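Local coordinates for protein glycerate kinase, putative (Thermotoga maritima, PDB 2B8N) that phosphorylates D-glycerate to 2-phosphoglycerate with ATP, a magnesium-dependent step in the degradation of serine, at residues Glu291-Gly296 against Lys396-Tyr401; Gly323-His328 against Gln339-Ser344. All coordinates share one frame; numbering follows the deposited sequence.

Overall arrangement
Both contacts lie in the domain built round the mixed sheet, on the same side of the chain's centre. Contact 1 is the more superficial. It sets the start of helix 292-309 against the turn between helices 391-396 and 400-406, and its touching groups are polar. Contact 2 is buried and made of methyl contacts, one of them against a carboxylate. It sets the loop after strand 317-323 against helix 337-348. In sequence, both its segments fall between the two segments of contact 1. The contacts are joined by E340 of contact 2, whose carboxylate accepts a hydrogen bond from N398 of contact 1. A second bond joins S344 OG to the backbone oxygen of R293.

Contact 1: residues Glu291-Gly296 against Lys396-Tyr401; sequences EAREAG and KNNDSY
A Schellman motif ends helix 391-396 and brings N398 up to R293, in the first turn of helix 292-309. N398 is the C-prime residue, with a positive phi of 56°. Its backbone N bonds to L395 O, and D399 N bonds to Y394 O. R293 directs its side chain toward the turn. The chain bends at chi3 (59°), and NH2 is the atom that arrives. It comes to 3.6 Å from N398 ND2. The amide nitrogen lies at the edge of the guanidinium, near its plane. The two flat groups are turned 49° from each other, and the side chains meet at about a right angle. Both nitrogens are donors, so this approach is not itself a bond. N398 ND2 has its acceptor in E340 OE2. The partners of R293 NH2 are weaker: a weak hydrogen bond to L395 O and a long, weak ion pair with E340 OE1. N398 OD1 takes the backbone N-H groups of K330 and G331, so both ends of the amide are used. K396 comes nearest through its backbone N, and its side chain starts away from R293. L395 O thus serves both the turn and the arginine. The positive guanidinium probably suits this place, at the carbonyl end of a helix closed by a Schellman motif.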
ATOM      1  N   GLU A 291      -7.080   9.251 -13.664  1.00 30.19           N
ATOM      2  CA  GLU A 291      -6.153  10.392 -13.636  1.00 31.01           C
ATOM      3  C   GLU A 291      -6.495  11.301 -12.459  1.00 29.22           C
ATOM      4  O   GLU A 291      -7.691  11.554 -12.195  1.00 27.63           O
ATOM      5  CB  GLU A 291      -6.231  11.156 -14.967  1.00 32.56           C
ATOM      6  CG  GLU A 291      -5.337  12.377 -15.098  1.00 35.58           C
ATOM      7  CD  GLU A 291      -3.930  12.042 -15.499  1.00 50.33           C
ATOM      8  OE1 GLU A 291      -3.663  10.848 -15.807  1.00 51.69           O
ATOM      9  OE2 GLU A 291      -3.093  12.990 -15.518  1.00 59.39           O
ATOM     10  N   ALA A 292      -5.452  11.740 -11.746  1.00 27.31           N
ATOM     11  CA  ALA A 292      -5.606  12.476 -10.501  1.00 27.26           C
ATOM     12  C   ALA A 292      -6.327  13.815 -10.669  1.00 28.21           C
ATOM     13  O   ALA A 292      -7.279  14.107  -9.933  1.00 27.85           O
ATOM     14  CB  ALA A 292      -4.262  12.685  -9.845  1.00 27.95           C
ATOM     15  N   ARG A 293      -5.890  14.627 -11.626  1.00 28.96           N
ATOM     16  CA  ARG A 293      -6.525  15.934 -11.859  1.00 28.90           C
ATOM     17  C   ARG A 293      -8.001  15.820 -12.325  1.00 29.01           C
ATOM     18  O   ARG A 293      -8.860  16.683 -12.005  1.00 27.32           O
ATOM     19  CB  ARG A 293      -5.709  16.747 -12.861  1.00 28.54           C
ATOM     20  CG  ARG A 293      -5.777  16.250 -14.295  1.00 31.05           C
ATOM     21  CD  ARG A 293      -4.999  17.164 -15.214  1.00 31.36           C
ATOM     22  NE  ARG A 293      -3.608  17.224 -14.797  1.00 40.05           N
ATOM     23  CZ  ARG A 293      -2.677  17.939 -15.416  1.00 42.69           C
ATOM     24  NH1 ARG A 293      -2.992  18.646 -16.500  1.00 42.01           N
ATOM     25  NH2 ARG A 293      -1.424  17.929 -14.955  1.00 40.69           N
ATOM     26  N   GLU A 294      -8.298  14.756 -13.069  1.00 28.81           N
ATOM     27  CA  GLU A 294      -9.653  14.546 -13.571  1.00 27.91           C
ATOM     28  C   GLU A 294     -10.551  14.053 -12.438  1.00 28.07           C
ATOM     29  O   GLU A 294     -11.706  14.478 -12.331  1.00 29.71           O
ATOM     30  CB  GLU A 294      -9.653  13.585 -14.765  1.00 28.63           C
ATOM     31  CG  GLU A 294      -8.761  14.019 -15.944  1.00 23.93           C
ATOM     32  CD  GLU A 294      -9.119  15.394 -16.526  1.00 26.42           C
ATOM     33  OE1 GLU A 294     -10.264  15.847 -16.401  1.00 23.71           O
ATOM     34  OE2 GLU A 294      -8.244  16.032 -17.144  1.00 33.37           O
ATOM     35  N   ALA A 295     -10.010  13.203 -11.570  1.00 28.06           N
ATOM     36  CA  ALA A 295     -10.693  12.827 -10.332  1.00 27.61           C
ATOM     37  C   ALA A 295     -11.016  14.041  -9.418  1.00 27.15           C
ATOM     38  O   ALA A 295     -12.021  14.032  -8.696  1.00 27.43           O
ATOM     39  CB  ALA A 295      -9.848  11.811  -9.572  1.00 26.92           C
ATOM     40  N   GLY A 296     -10.158  15.063  -9.415  1.00 25.54           N
ATOM     41  CA  GLY A 296     -10.393  16.252  -8.584  1.00 24.56           C
ATOM     42  C   GLY A 296     -11.620  17.004  -9.077  1.00 25.80           C
ATOM     43  O   GLY A 296     -12.416  17.485  -8.286  1.00 25.62           O
ATOM     44  N   LYS A 396      -0.447  22.235 -15.300  1.00 28.48           N
ATOM     45  CA  LYS A 396       0.103  21.833 -16.605  1.00 28.66           C
ATOM     46  C   LYS A 396       1.547  21.361 -16.467  1.00 27.37           C
ATOM     47  O   LYS A 396       1.989  20.462 -17.166  1.00 27.85           O
ATOM     48  CB  LYS A 396       0.027  22.980 -17.637  1.00 28.82           C
ATOM     49  CG  LYS A 396       0.701  22.651 -19.018  1.00 30.95           C
ATOM     50  CD  LYS A 396       0.670  23.805 -20.030  1.00 30.01           C
ATOM     51  CE  LYS A 396      -0.740  24.123 -20.494  1.00 34.73           C
ATOM     52  NZ  LYS A 396      -0.722  25.045 -21.658  1.00 35.36           N
ATOM     53  N   ASN A 397       2.281  21.974 -15.557  1.00 27.73           N
ATOM     54  CA  ASN A 397       3.699  21.695 -15.405  1.00 27.78           C
ATOM     55  C   ASN A 397       3.997  20.626 -14.341  1.00 27.42           C
ATOM     56  O   ASN A 397       5.166  20.367 -14.039  1.00 29.26           O
ATOM     57  CB  ASN A 397       4.412  23.008 -15.084  1.00 28.22           C
ATOM     58  CG  ASN A 397       5.869  22.985 -15.446  1.00 32.76           C
ATOM     59  OD1 ASN A 397       6.241  22.689 -16.585  1.00 39.73           O
ATOM     60  ND2 ASN A 397       6.714  23.327 -14.481  1.00 38.53           N
ATOM     61  N   ASN A 398       2.952  20.003 -13.792  1.00 26.75           N
ATOM     62  CA  ASN A 398       3.093  18.987 -12.737  1.00 27.34           C
ATOM     63  C   ASN A 398       3.869  19.523 -11.503  1.00 27.67           C
ATOM     64  O   ASN A 398       4.741  18.858 -10.930  1.00 27.22           O
ATOM     65  CB  ASN A 398       3.719  17.693 -13.301  1.00 27.33           C
ATOM     66  CG  ASN A 398       2.831  17.000 -14.327  1.00 24.66           C
ATOM     67  OD1 ASN A 398       3.186  16.893 -15.500  1.00 22.40           O
ATOM     68  ND2 ASN A 398       1.681  16.522 -13.888  1.00 23.11           N
ATOM     69  N   ASP A 399       3.506  20.738 -11.107  1.00 27.61           N
ATOM     70  CA  ASP A 399       4.137  21.458 -10.002  1.00 27.25           C
ATOM     71  C   ASP A 399       3.082  21.797  -8.939  1.00 26.82           C
ATOM     72  O   ASP A 399       3.030  22.909  -8.420  1.00 27.32           O
ATOM     73  CB  ASP A 399       4.780  22.738 -10.561  1.00 27.42           C
ATOM     74  CG  ASP A 399       5.864  23.317  -9.661  1.00 24.66           C
ATOM     75  OD1 ASP A 399       6.576  22.562  -8.961  1.00 25.96           O
ATOM     76  OD2 ASP A 399       6.010  24.554  -9.678  1.00 21.70           O
ATOM     77  N   SER A 400       2.225  20.829  -8.640  1.00 27.00           N
ATOM     78  CA  SER A 400       1.177  20.973  -7.615  1.00 27.56           C
ATOM     79  C   SER A 400       1.733  21.355  -6.223  1.00 26.50           C
ATOM     80  O   SER A 400       1.211  22.237  -5.572  1.00 25.26           O
ATOM     81  CB  SER A 400       0.339  19.665  -7.551  1.00 27.92           C
ATOM     82  OG  SER A 400       1.129  18.486  -7.826  1.00 29.68           O
ATOM     83  N   TYR A 401       2.814  20.719  -5.791  1.00 26.69           N
ATOM     84  CA  TYR A 401       3.403  21.018  -4.468  1.00 26.34           C
ATOM     85  C   TYR A 401       3.536  22.504  -4.229  1.00 26.19           C
ATOM     86  O   TYR A 401       3.078  23.013  -3.199  1.00 27.46           O
ATOM     87  CB  TYR A 401       4.784  20.368  -4.306  1.00 25.15           C
ATOM     88  CG  TYR A 401       5.434  20.571  -2.957  1.00 23.28           C
ATOM     89  CD1 TYR A 401       6.150  21.726  -2.672  1.00 25.51           C
ATOM     90  CD2 TYR A 401       5.363  19.599  -1.974  1.00 23.88           C
ATOM     91  CE1 TYR A 401       6.771  21.914  -1.430  1.00 26.05           C
ATOM     92  CE2 TYR A 401       5.975  19.779  -0.731  1.00 24.04           C
ATOM     93  CZ  TYR A 401       6.676  20.941  -0.467  1.00 23.95           C
ATOM     94  OH  TYR A 401       7.285  21.128   0.748  1.00 20.23           O
TER

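Contact 2: residues Gly323-His328 against Gln339-Ser344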
ATOM      1  N   GLY A 323      -8.674   5.198  -2.998  1.00 25.36           N
ATOM      2  CA  GLY A 323      -8.149   4.486  -4.148  1.00 25.46           C
ATOM      3  C   GLY A 323      -6.699   4.782  -4.412  1.00 26.18           C
ATOM      4  O   GLY A 323      -5.937   5.093  -3.499  1.00 27.87           O
ATOM      5  N   GLU A 324      -6.308   4.699  -5.672  1.00 27.70           N
ATOM      6  CA  GLU A 324      -4.930   5.016  -6.067  1.00 28.78           C
ATOM      7  C   GLU A 324      -4.922   5.643  -7.479  1.00 28.31           C
ATOM      8  O   GLU A 324      -4.885   4.940  -8.494  1.00 27.53           O
ATOM      9  CB  GLU A 324      -4.079   3.741  -5.986  1.00 27.01           C
ATOM     10  CG  GLU A 324      -2.608   3.920  -6.237  1.00 29.77           C
ATOM     11  CD  GLU A 324      -1.866   2.583  -6.434  1.00 31.75           C
ATOM     12  OE1 GLU A 324      -2.425   1.637  -7.051  1.00 37.04           O
ATOM     13  OE2 GLU A 324      -0.706   2.489  -5.989  1.00 38.27           O
ATOM     14  N   THR A 325      -4.977   6.977  -7.527  1.00 29.63           N
ATOM     15  CA  THR A 325      -5.008   7.711  -8.802  1.00 29.35           C
ATOM     16  C   THR A 325      -3.641   7.615  -9.459  1.00 29.68           C
ATOM     17  O   THR A 325      -2.708   7.060  -8.870  1.00 29.84           O
ATOM     18  CB  THR A 325      -5.400   9.183  -8.616  1.00 28.29           C
ATOM     19  OG1 THR A 325      -4.622   9.765  -7.562  1.00 30.16           O
ATOM     20  CG2 THR A 325      -6.870   9.309  -8.268  1.00 31.36           C
ATOM     21  N   VAL A 326      -3.542   8.117 -10.689  1.00 29.77           N
ATOM     22  CA  VAL A 326      -2.270   8.208 -11.411  1.00 28.71           C
ATOM     23  C   VAL A 326      -2.116   9.584 -12.012  1.00 28.17           C
ATOM     24  O   VAL A 326      -3.087  10.341 -12.126  1.00 28.96           O
ATOM     25  CB  VAL A 326      -2.173   7.173 -12.559  1.00 29.46           C
ATOM     26  CG1 VAL A 326      -2.229   5.759 -11.995  1.00 34.27           C
ATOM     27  CG2 VAL A 326      -3.296   7.372 -13.577  1.00 27.65           C
ATOM     28  N   VAL A 327      -0.889   9.896 -12.402  1.00 27.83           N
ATOM     29  CA  VAL A 327      -0.576  11.165 -13.037  1.00 28.48           C
ATOM     30  C   VAL A 327       0.265  10.849 -14.254  1.00 26.55           C
ATOM     31  O   VAL A 327       1.262  10.178 -14.107  1.00 26.67           O
ATOM     32  CB  VAL A 327       0.197  12.119 -12.063  1.00 29.30           C
ATOM     33  CG1 VAL A 327       0.395  13.513 -12.683  1.00 29.63           C
ATOM     34  CG2 VAL A 327      -0.557  12.252 -10.745  1.00 30.24           C
ATOM     35  N   HIS A 328      -0.159  11.301 -15.437  1.00 26.35           N
ATOM     36  CA  HIS A 328       0.654  11.203 -16.653  1.00 25.37           C
ATOM     37  C   HIS A 328       1.552  12.422 -16.661  1.00 25.15           C
ATOM     38  O   HIS A 328       1.116  13.522 -16.951  1.00 26.05           O
ATOM     39  CB  HIS A 328      -0.200  11.163 -17.922  1.00 25.19           C
ATOM     40  N   GLN A 339      -1.721  15.712  -4.450  1.00 26.02           N
ATOM     41  CA  GLN A 339      -1.583  17.173  -4.517  1.00 26.38           C
ATOM     42  C   GLN A 339      -2.188  17.725  -5.817  1.00 26.90           C
ATOM     43  O   GLN A 339      -2.749  18.838  -5.826  1.00 27.65           O
ATOM     44  CB  GLN A 339      -0.123  17.591  -4.349  1.00 25.24           C
ATOM     45  CG  GLN A 339       0.402  17.398  -2.943  1.00 22.33           C
ATOM     46  CD  GLN A 339       1.908  17.369  -2.874  1.00 26.13           C
ATOM     47  OE1 GLN A 339       2.567  18.280  -3.344  1.00 33.26           O
ATOM     48  NE2 GLN A 339       2.461  16.322  -2.288  1.00 31.73           N
ATOM     49  N   GLU A 340      -2.117  16.940  -6.897  1.00 26.19           N
ATOM     50  CA  GLU A 340      -2.770  17.321  -8.165  1.00 27.41           C
ATOM     51  C   GLU A 340      -4.280  17.234  -8.070  1.00 27.24           C
ATOM     52  O   GLU A 340      -4.982  18.091  -8.590  1.00 25.57           O
ATOM     53  CB  GLU A 340      -2.284  16.487  -9.347  1.00 26.50           C
ATOM     54  CG  GLU A 340      -0.939  16.938  -9.821  1.00 32.74           C
ATOM     55  CD  GLU A 340      -0.676  16.620 -11.249  1.00 37.01           C
ATOM     56  OE1 GLU A 340      -1.594  16.103 -11.942  1.00 31.44           O
ATOM     57  OE2 GLU A 340       0.469  16.909 -11.662  1.00 38.30           O
ATOM     58  N   LEU A 341      -4.764  16.189  -7.410  1.00 27.62           N
ATOM     59  CA  LEU A 341      -6.194  16.010  -7.208  1.00 28.43           C
ATOM     60  C   LEU A 341      -6.763  17.224  -6.430  1.00 29.12           C
ATOM     61  O   LEU A 341      -7.781  17.790  -6.832  1.00 27.60           O
ATOM     62  CB  LEU A 341      -6.455  14.687  -6.488  1.00 26.86           C
ATOM     63  CG  LEU A 341      -7.885  14.173  -6.379  1.00 26.35           C
ATOM     64  CD1 LEU A 341      -7.921  12.667  -6.173  1.00 28.17           C
ATOM     65  CD2 LEU A 341      -8.673  14.872  -5.257  1.00 28.73           C
ATOM     66  N   ALA A 342      -6.071  17.645  -5.363  1.00 27.81           N
ATOM     67  CA  ALA A 342      -6.484  18.817  -4.569  1.00 26.91           C
ATOM     68  C   ALA A 342      -6.392  20.128  -5.352  1.00 27.62           C
ATOM     69  O   ALA A 342      -7.329  20.903  -5.357  1.00 27.02           O
ATOM     70  CB  ALA A 342      -5.643  18.915  -3.317  1.00 27.75           C
ATOM     71  N   LEU A 343      -5.261  20.366  -6.029  1.00 27.70           N
ATOM     72  CA  LEU A 343      -5.105  21.565  -6.887  1.00 27.25           C
ATOM     73  C   LEU A 343      -6.136  21.705  -8.026  1.00 26.07           C
ATOM     74  O   LEU A 343      -6.557  22.808  -8.365  1.00 27.43           O
ATOM     75  CB  LEU A 343      -3.711  21.606  -7.520  1.00 26.43           C
ATOM     76  CG  LEU A 343      -3.472  22.831  -8.420  1.00 26.66           C
ATOM     77  CD1 LEU A 343      -3.724  24.131  -7.679  1.00 32.90           C
ATOM     78  CD2 LEU A 343      -2.070  22.837  -8.934  1.00 29.54           C
ATOM     79  N   SER A 344      -6.468  20.597  -8.664  1.00 25.02           N
ATOM     80  CA  SER A 344      -7.473  20.593  -9.720  1.00 25.72           C
ATOM     81  C   SER A 344      -8.851  20.932  -9.145  1.00 27.17           C
ATOM     82  O   SER A 344      -9.590  21.741  -9.721  1.00 25.15           O
ATOM     83  CB  SER A 344      -7.515  19.233 -10.413  1.00 23.79           C
ATOM     84  OG  SER A 344      -8.535  19.160 -11.382  1.00 28.77           O
TER
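V327 and T325 turn their side chains from the loop after strand 317-323 toward E340 and L341 on helix 337-348. The tightest part is V327 on E340. CG1 stands anti to the backbone N (chi1 -174°) and meets the end of the glutamate. V327 CG1 lies 3.3 Å from E340 OE1 and 3.5 Å from E340 OE2, so the methyl rests against the whole carboxylate. The two side chains come from opposite directions, and E340 is extended beyond CG. The other touch is slighter. T325 CG2 meets L341 CD1 at 4.1 Å, one methyl against another, with the side chains at about a right angle. This pair is buried too; A292 touches T325 and A295 touches L341. The solvent side is at V326. This residue, between T325 and V327 in sequence, is exposed and does not touch the helix segment. Its side chain is open to solvent, while its backbone is tied to C290 and A292. E340 has its main polar partner outside this contact: OE2 is bonded to N398 ND2. E340 OE1 has a long, weak ion pair with R293 NH2. With an alanine in place of E340, N398 ND2 would probably lose its acceptor, R293 its weak charge partner, and V327 CG1 the group it packs on. Between loop and helix the contact is one of van der Waals touches. The valine methyl covers the carboxylate but gives it no hydrogen bond, so shape and burial, not directional bonds, probably set how these two segments fit.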